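CELL division inhibitor (PDB 1G3Q) probably binds and hydrolyses ATP as a P-loop ATPase of the MinD family, which takes part in bacterial cell division, and is seen here with bound ADP and magnesium. Local coordinates at residues T18-A21 and N22-A26; Y74-F78 and D79-V83. All coordinates share one frame; numbering follows the deposited sequence.

How the interactions relate
Interaction 1 is one buried stretch of helix 16-29, its centre about 7 Å from the centre of the folded chain, and in direct contact with the nucleotide. Interaction 2, about 12 Å away between centres, is the hairpin of strands 74-75 and 81-84 at one edge of the sheet, buried on its valine side and partly exposed at its turn and tyrosines. Backbone bonds run along the helix in the first and across two antiparallel strands in the second; in each, a hydroxyl adds a side-chain grip on a backbone carbonyl. The two also meet: Val-81 CG2 packs 3.4 Å from Ser-24 O, and Val-25 leans on Phe-78, so the hairpin lies against the helix.

Interaction 1: residues T18-A21 and N22-A26; sequences TVTA and NLSVA. With ADP (adenosine-5'-diphosphate), chain C.
Ser-24 folds its hydroxyl back onto the carbonyl of Thr-20, one helical turn earlier, and this flank is closely packed. With OG set beside its own backbone N (chi1 -70°), the Ser-24 OG donor comes within 2.7 Å of Thr-20 O. The helical bond from Ser-24 N reaches the same Thr-20 O at 3.0 Å from the opposite face of the carbonyl plane, so one oxygen is gripped by two donors. Next door, Leu-23 N closes on Val-19 O at 2.8 Å. This flank is pressed against the sheet: Thr-20, Leu-23 and Ser-24 all touch Leu-116 of strand 114-118, while the hydroxyl of Thr-20 is tied to Lys-16 O.

The far flank is held more loosely. Val-25 N to Ala-21 O is a longer helical bond, 3.2 Å, and Val-25 CG2 lies beside that carbonyl. Asn-22 lies alongside Thr-18, pointing the same way. This flank is nevertheless buried, with Pro-212 and helix 213-216 lying against it.

Toward the start of the helix, Thr-18 faces the nucleotide. Its OG1 sits beside its own backbone N (chi1 -62°), which lets both donors converge on one alpha-phosphate oxygen of ADP: Thr-18 OG1 lies 2.8 Å from O2A, and Thr-18 N lies 2.9 Å from O2A. The amides of Gly-13, Gly-15 and Thr-17 also bind ADP. A helix that starts at the phosphates and runs back beside the central sheet is the hallmark of the Walker A site in P-loop NTPases.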
loop_
_atom_site.group_PDB
_atom_site.type_symbol
_atom_site.label_atom_id
_atom_site.label_comp_id
_atom_site.label_asym_id
_atom_site.label_seq_id
_atom_site.Cartn_x
_atom_site.Cartn_y
_atom_site.Cartn_z
ATOM N N THR A 18 5.980 0.078 2.065
ATOM C CA THR A 18 6.191 0.022 3.509
ATOM C C THR A 18 4.870 0.180 4.267
ATOM O O THR A 18 4.601 -0.546 5.228
ATOM C CB THR A 18 7.170 1.120 3.969
ATOM O OG1 THR A 18 8.447 0.920 3.347
ATOM C CG2 THR A 18 7.344 1.087 5.480
ATOM N N VAL A 19 4.048 1.133 3.839
ATOM C CA VAL A 19 2.759 1.346 4.484
ATOM C C VAL A 19 1.858 0.142 4.217
ATOM O O VAL A 19 1.203 -0.359 5.126
ATOM C CB VAL A 19 2.084 2.640 3.970
ATOM C CG1 VAL A 19 0.646 2.731 4.474
ATOM C CG2 VAL A 19 2.869 3.843 4.456
ATOM N N THR A 20 1.835 -0.332 2.974
ATOM C CA THR A 20 1.006 -1.487 2.633
ATOM C C THR A 20 1.351 -2.684 3.521
ATOM O O THR A 20 0.470 -3.292 4.129
ATOM C CB THR A 20 1.199 -1.922 1.162
ATOM O OG1 THR A 20 0.867 -0.837 0.284
ATOM C CG2 THR A 20 0.300 -3.112 0.848
ATOM N N ALA A 21 2.636 -3.022 3.578
ATOM C CA ALA A 21 3.106 -4.153 4.375
ATOM C C ALA A 21 2.843 -4.007 5.876
ATOM O O ALA A 21 2.297 -4.917 6.500
ATOM C CB ALA A 21 4.598 -4.379 4.127
ATOM N N ASN A 22 3.232 -2.876 6.460
ATOM C CA ASN A 22 3.019 -2.678 7.892
ATOM C C ASN A 22 1.544 -2.587 8.277
ATOM O O ASN A 22 1.131 -3.151 9.290
ATOM C CB ASN A 22 3.764 -1.435 8.389
ATOM C CG ASN A 22 5.258 -1.679 8.552
ATOM O OD1 ASN A 22 6.035 -1.522 7.609
ATOM N ND2 ASN A 22 5.660 -2.083 9.749
ATOM N N LEU A 23 0.751 -1.883 7.473
ATOM C CA LEU A 23 -0.675 -1.759 7.761
ATOM C C LEU A 23 -1.335 -3.137 7.670
ATOM O O LEU A 23 -2.195 -3.478 8.482
ATOM C CB LEU A 23 -1.339 -0.785 6.778
ATOM C CG LEU A 23 -2.837 -0.516 6.971
ATOM C CD1 LEU A 23 -3.103 -0.033 8.398
ATOM C CD2 LEU A 23 -3.296 0.527 5.954
ATOM N N SER A 24 -0.926 -3.933 6.684
ATOM C CA SER A 24 -1.476 -5.276 6.521
ATOM C C SER A 24 -1.263 -6.113 7.778
ATOM O O SER A 24 -2.198 -6.743 8.288
ATOM C CB SER A 24 -0.814 -5.998 5.341
ATOM O OG SER A 24 -1.192 -5.433 4.102
ATOM N N VAL A 25 -0.026 -6.129 8.267
ATOM C CA VAL A 25 0.312 -6.904 9.451
ATOM C C VAL A 25 -0.387 -6.359 10.696
ATOM O O VAL A 25 -0.870 -7.133 11.526
ATOM C CB VAL A 25 1.845 -6.935 9.679
ATOM C CG1 VAL A 25 2.172 -7.753 10.923
ATOM C CG2 VAL A 25 2.541 -7.554 8.462
ATOM N N ALA A 26 -0.443 -5.037 10.825
ATOM C CA ALA A 26 -1.104 -4.418 11.969
ATOM C C ALA A 26 -2.583 -4.814 11.995
ATOM O O ALA A 26 -3.107 -5.223 13.032
ATOM C CB ALA A 26 -0.966 -2.898 11.903
HETATM P PB ADP C . 7.725 3.193 -2.352
HETATM O O1B ADP C . 8.511 3.319 -3.561
HETATM O O2B ADP C . 6.890 4.391 -2.171
HETATM O O3B ADP C . 6.794 1.829 -2.213
HETATM P PA ADP C . 9.079 2.086 -0.127
HETATM O O1A ADP C . 9.726 0.954 -0.695
HETATM O O2A ADP C . 7.948 1.751 0.698
HETATM O O3A ADP C . 8.687 3.145 -1.141
HETATM O "O5'" ADP C . 10.106 2.758 0.740
HETATM C "C5'" ADP C . 11.411 3.242 0.240
HETATM C "C4'" ADP C . 12.514 2.950 1.193
HETATM O "O4'" ADP C . 12.469 3.830 2.352
HETATM C "C3'" ADP C . 12.499 1.572 1.776
HETATM O "O3'" ADP C . 13.805 1.003 1.745
HETATM C "C2'" ADP C . 12.040 1.705 3.196
HETATM O "O2'" ADP C . 12.581 0.761 4.117
HETATM C "C1'" ADP C . 12.416 3.069 3.590
HETATM N N9 ADP C . 11.397 3.767 4.424
HETATM C C8 ADP C . 10.039 4.054 4.217
HETATM N N7 ADP C . 9.443 4.693 5.182
HETATM C C5 ADP C . 10.445 4.860 6.111
HETATM C C6 ADP C . 10.468 5.474 7.396
HETATM N N6 ADP C . 9.359 6.027 7.888
HETATM N N1 ADP C . 11.670 5.477 8.107
HETATM C C2 ADP C . 12.795 4.902 7.580
HETATM N N3 ADP C . 12.859 4.296 6.369
HETATM C C4 ADP C . 11.654 4.305 5.678
#

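Interaction 2: residues Y74-F78 and D79-V83; sequences YMTQF and DNVYV
Thr-76 crosses Val-81 at a slant, and its hydroxyl fastens the inside of this hairpin. Thr-76 OG1 donates to Val-81 O at 2.8 Å, arriving well above the carbonyl plane (46° out of it). The same OG1 accepts from Phe-78 N at 3.0 Å, which makes an ST turn. A chi1 of 71° wedges the hydroxyl between its own backbone N and carbonyl carbon and swings the methyl inward, so that Thr-76 CG2 rests 3.8 Å from Val-83 CG1. A valine in its place would probably leave Phe-78 N without its acceptor and Val-81 O without this donor, freeing the loop to shift. A water accepts from Thr-76 N and probably donates to Val-81 O.

Tyr-74 and Val-83 point to one face of the sheet, where Tyr-74 CB meets Val-83 CG1 at 4.0 Å. The Tyr-74 ring leads off to Pro-55, and its hydroxyl is bonded to Val-57 N. Tyr-82 turns to the other face, close to the backbone of 74-75: Tyr-74 O sits at the edge of the Tyr-82 ring, 3.4 Å from Tyr-82 CB, and Met-75 CA approaches that ring obliquely. Beneath these side chains the strands are joined by paired backbone bonds, with Tyr-74 N to Val-83 O nearly straight at 2.9 Å.

At the bend, Phe-78 CB packs on Val-81 CB at 3.9 Å, and the CG of Gln-77 covers the centre of one face of the Phe-78 ring. Val-81 N reaches back to Phe-78 O at 3.1 Å, closing a type II turn in which Asn-80 takes the positive phi. The two strands form an antiparallel beta hairpin; 81-84 pairs in parallel with 34-38, so 74-75 is the antiparallel edge strand of an otherwise parallel P-loop sheet.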
loop_
_atom_site.group_PDB
_atom_site.type_symbol
_atom_site.label_atom_id
_atom_site.label_comp_id
_atom_site.label_asym_id
_atom_site.label_seq_id
_atom_site.Cartn_x
_atom_site.Cartn_y
_atom_site.Cartn_z
ATOM N N TYR A 74 -1.255 -16.273 -1.742
ATOM C CA TYR A 74 -0.368 -17.006 -0.848
ATOM C C TYR A 74 -0.503 -16.614 0.610
ATOM O O TYR A 74 -0.930 -15.512 0.934
ATOM C CB TYR A 74 1.092 -16.788 -1.250
ATOM C CG TYR A 74 1.479 -17.422 -2.560
ATOM C CD1 TYR A 74 1.070 -16.873 -3.773
ATOM C CD2 TYR A 74 2.248 -18.589 -2.587
ATOM C CE1 TYR A 74 1.419 -17.470 -4.982
ATOM C CE2 TYR A 74 2.597 -19.192 -3.782
ATOM C CZ TYR A 74 2.181 -18.627 -4.976
ATOM O OH TYR A 74 2.529 -19.227 -6.161
ATOM N N MET A 75 -0.114 -17.535 1.483
ATOM C CA MET A 75 -0.125 -17.294 2.919
ATOM C C MET A 75 1.149 -16.505 3.185
ATOM O O MET A 75 2.033 -16.438 2.328
ATOM C CB MET A 75 -0.004 -18.615 3.687
ATOM C CG MET A 75 1.401 -19.246 3.552
ATOM S SD MET A 75 1.751 -20.738 4.549
ATOM C CE MET A 75 2.399 -20.013 6.076
ATOM N N THR A 76 1.238 -15.906 4.366
ATOM C CA THR A 76 2.444 -15.203 4.782
ATOM C C THR A 76 2.647 -15.737 6.195
ATOM O O THR A 76 1.780 -16.440 6.718
ATOM C CB THR A 76 2.268 -13.673 4.855
ATOM O OG1 THR A 76 1.426 -13.342 5.965
ATOM C CG2 THR A 76 1.660 -13.139 3.565
ATOM N N GLN A 77 3.773 -15.412 6.814
ATOM C CA GLN A 77 4.043 -15.884 8.166
ATOM C C GLN A 77 3.238 -15.092 9.196
ATOM O O GLN A 77 3.344 -15.333 10.393
ATOM C CB GLN A 77 5.532 -15.742 8.471
ATOM C CG GLN A 77 5.980 -14.299 8.626
ATOM C CD GLN A 77 7.477 -14.141 8.481
ATOM O OE1 GLN A 77 8.011 -14.170 7.368
ATOM N NE2 GLN A 77 8.165 -13.985 9.602
ATOM N N PHE A 78 2.426 -14.152 8.725
ATOM C CA PHE A 78 1.638 -13.314 9.618
ATOM C C PHE A 78 0.175 -13.723 9.693
ATOM O O PHE A 78 -0.458 -14.029 8.673
ATOM C CB PHE A 78 1.766 -11.855 9.176
ATOM C CG PHE A 78 3.190 -11.426 8.971
ATOM C CD1 PHE A 78 4.029 -11.220 10.058
ATOM C CD2 PHE A 78 3.716 -11.310 7.690
ATOM C CE1 PHE A 78 5.372 -10.909 9.876
ATOM C CE2 PHE A 78 5.062 -11.001 7.495
ATOM C CZ PHE A 78 5.890 -10.801 8.587
ATOM N N ASP A 79 -0.350 -13.732 10.916
ATOM C CA ASP A 79 -1.736 -14.105 11.159
ATOM C C ASP A 79 -2.713 -13.255 10.374
ATOM O O ASP A 79 -2.673 -12.026 10.445
ATOM C CB ASP A 79 -2.091 -13.970 12.646
ATOM C CG ASP A 79 -1.455 -15.041 13.499
ATOM O OD1 ASP A 79 -0.876 -15.992 12.936
ATOM O OD2 ASP A 79 -1.547 -14.933 14.737
ATOM N N ASN A 80 -3.586 -13.928 9.631
ATOM C CA ASN A 80 -4.630 -13.277 8.848
ATOM C C ASN A 80 -4.145 -12.425 7.680
ATOM O O ASN A 80 -4.912 -11.641 7.119
ATOM C CB ASN A 80 -5.505 -12.426 9.774
ATOM C CG ASN A 80 -6.027 -13.214 10.964
ATOM O OD1 ASN A 80 -6.620 -14.280 10.802
ATOM N ND2 ASN A 80 -5.807 -12.691 12.168
ATOM N N VAL A 81 -2.884 -12.584 7.300
ATOM C CA VAL A 81 -2.346 -11.805 6.192
ATOM C C VAL A 81 -1.973 -12.680 5.001
ATOM O O VAL A 81 -1.186 -13.620 5.118
ATOM C CB VAL A 81 -1.106 -10.997 6.626
ATOM C CG1 VAL A 81 -0.560 -10.198 5.444
ATOM C CG2 VAL A 81 -1.476 -10.060 7.764
ATOM N N TYR A 82 -2.555 -12.368 3.851
ATOM C CA TYR A 82 -2.269 -13.111 2.638
ATOM C C TYR A 82 -1.707 -12.136 1.616
ATOM O O TYR A 82 -1.863 -10.921 1.758
ATOM C CB TYR A 82 -3.542 -13.777 2.121
ATOM C CG TYR A 82 -4.164 -14.682 3.158
ATOM C CD1 TYR A 82 -4.922 -14.156 4.201
ATOM C CD2 TYR A 82 -3.938 -16.058 3.133
ATOM C CE1 TYR A 82 -5.441 -14.977 5.201
ATOM C CE2 TYR A 82 -4.447 -16.889 4.128
ATOM C CZ TYR A 82 -5.196 -16.339 5.158
ATOM O OH TYR A 82 -5.685 -17.153 6.150
ATOM N N VAL A 83 -1.042 -12.659 0.597
ATOM C CA VAL A 83 -0.464 -11.788 -0.411
ATOM C C VAL A 83 -0.730 -12.266 -1.834
ATOM O O VAL A 83 -0.816 -13.469 -2.103
ATOM C CB VAL A 83 1.069 -11.630 -0.182
ATOM C CG1 VAL A 83 1.752 -12.985 -0.276
ATOM C CG2 VAL A 83 1.674 -10.645 -1.196
HETATM O O HOH W 1 -1.287 -16.134 6.293
#